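Local coordinates for protein antitoxin RelF (Mycobacterium tuberculosis, PDB 3G5O) that neutralizes its cognate toxin RelG in a type II toxin-antitoxin complex and, together with that toxin, binds DNA and represses its own promoter, at residues 11-16 with 34-39. Sequence-based numbering, arbitrary orientation.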
# COMPACT_ATOMS: atom_id res chain seq x y z
N LEU A 11 12.80 5.88 -19.08
CA LEU A 11 12.87 5.97 -20.52
C LEU A 11 12.10 7.14 -21.09
O LEU A 11 11.01 7.46 -20.61
CB LEU A 11 12.36 4.67 -21.16
CG LEU A 11 13.22 3.40 -21.09
CD1 LEU A 11 12.43 2.29 -21.71
CD2 LEU A 11 14.58 3.54 -21.82
N PRO A 12 12.65 7.77 -22.14
CA PRO A 12 11.88 8.81 -22.83
C PRO A 12 10.73 8.20 -23.62
O PRO A 12 10.82 7.05 -24.05
CB PRO A 12 12.90 9.46 -23.78
CG PRO A 12 14.04 8.47 -23.89
CD PRO A 12 14.05 7.66 -22.63
N ILE A 13 9.67 8.97 -23.81
CA ILE A 13 8.50 8.54 -24.53
C ILE A 13 8.85 8.15 -25.98
O ILE A 13 8.26 7.21 -26.52
CB ILE A 13 7.41 9.63 -24.44
CG1 ILE A 13 6.01 9.03 -24.39
CG2 ILE A 13 7.56 10.68 -25.55
CD1 ILE A 13 4.92 10.09 -24.09
N SER A 14 9.83 8.85 -26.58
CA SER A 14 10.33 8.52 -27.93
C SER A 14 10.89 7.09 -28.04
O SER A 14 10.76 6.46 -29.07
CB SER A 14 11.38 9.53 -28.42
OG SER A 14 12.52 9.53 -27.57
N THR A 15 11.49 6.59 -26.97
CA THR A 15 11.98 5.23 -26.96
C THR A 15 10.82 4.24 -26.91
O THR A 15 10.90 3.15 -27.49
CB THR A 15 12.95 5.02 -25.78
OG1 THR A 15 14.04 5.95 -25.89
CG2 THR A 15 13.51 3.59 -25.76
N ILE A 16 9.73 4.62 -26.23
CA ILE A 16 8.56 3.74 -26.12
C ILE A 16 7.76 3.65 -27.44
O ILE A 16 7.39 2.56 -27.87
CB ILE A 16 7.61 4.10 -24.93
CG1 ILE A 16 8.39 4.27 -23.61
CG2 ILE A 16 6.51 3.05 -24.76
CD1 ILE A 16 9.04 3.02 -23.09
N ILE A 34 8.59 0.82 -15.74
CA ILE A 34 9.14 1.84 -16.61
C ILE A 34 8.60 3.17 -16.16
O ILE A 34 7.39 3.36 -16.11
CB ILE A 34 8.67 1.63 -18.04
CG1 ILE A 34 9.02 0.22 -18.52
CG2 ILE A 34 9.28 2.72 -18.96
CD1 ILE A 34 8.40 -0.12 -19.85
N THR A 35 9.50 4.09 -15.80
CA THR A 35 9.13 5.48 -15.64
C THR A 35 9.34 6.14 -17.00
O THR A 35 10.45 6.07 -17.60
CB THR A 35 9.99 6.21 -14.60
OG1 THR A 35 9.88 5.56 -13.33
CG2 THR A 35 9.57 7.68 -14.45
N ILE A 36 8.28 6.78 -17.48
CA ILE A 36 8.25 7.33 -18.79
C ILE A 36 8.45 8.82 -18.60
O ILE A 36 7.68 9.44 -17.86
CB ILE A 36 6.89 7.07 -19.48
CG1 ILE A 36 6.69 5.57 -19.76
CG2 ILE A 36 6.77 7.88 -20.77
CD1 ILE A 36 5.30 5.25 -20.34
N THR A 37 9.48 9.38 -19.23
CA THR A 37 9.73 10.82 -19.11
C THR A 37 9.25 11.61 -20.32
O THR A 37 9.19 11.10 -21.44
CB THR A 37 11.23 11.16 -18.85
OG1 THR A 37 11.99 10.79 -20.00
CG2 THR A 37 11.76 10.41 -17.66
N LYS A 38 8.92 12.87 -20.07
CA LYS A 38 8.43 13.80 -21.06
C LYS A 38 9.13 15.10 -20.70
O LYS A 38 9.05 15.55 -19.55
CB LYS A 38 6.91 13.96 -20.93
CG LYS A 38 6.16 14.00 -22.25
CD LYS A 38 4.76 14.58 -22.07
CE LYS A 38 4.15 14.92 -23.43
NZ LYS A 38 3.20 16.09 -23.39
N ASN A 39 9.84 15.68 -21.68
CA ASN A 39 10.73 16.84 -21.47
C ASN A 39 11.78 16.55 -20.37
O ASN A 39 12.06 17.41 -19.52
CB ASN A 39 9.93 18.11 -21.13
CG ASN A 39 8.63 18.22 -21.93
OD1 ASN A 39 7.53 18.17 -21.36
ND2 ASN A 39 8.75 18.36 -23.25
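In the Phd/YefM-type N-terminal fold of this antitoxin, strand 8-12, outermost within this chain, runs parallel to the middle strand 33-38 and turns straight into the short helix 13-16; helices 13-16 and 20-28 form the connection of a beta-alpha-beta crossover. Backbone bonds fix the register, L11 facing I36 and P12 facing T37. L11 N donates to T35 O at 2.8 Å, almost straight (170° at the hydrogen) and nearly along the C=O axis. T37 N returns a bond of 2.8 Å to L11 O, approaching from above the carbonyl plane. That oxygen also receives a CA-H contact from I36, its CA 3.3 Å from L11 O. The third bond, I13 N to T37 O, is longer at 3.2 Å and bent to 141°, though its donor lies in the carbonyl plane. With P12 at the N-cap position, this bond ties the first turn of the helix to the end of strand 33-38.

Apolar packing on the I36 side joins that helix to the sheet. I13 and I36 cross obliquely, I13 CG1 lying 3.9 Å from I36 CG2, the branch anti to I36's backbone N. I16 and I34 instead meet tip to tip, I16 CD1 to I34 CG2 at 4.1 Å, and L11 CD1 also reaches that methyl group. F23 of helix 20-28 packs against L11, I16 and I34, while L20 and L46 of the second subunit pack on I16 and I36, respectively, drawing the contact into the dimer interface. K38 runs past I13, and its NZ forms a salt bridge with D25 OD1 of the second subunit.

T37 points to the other face, beside P12. With chi1 at 66°, T37 OG1 is flanked by its own N and C and lies 3.5 Å from P12 CA.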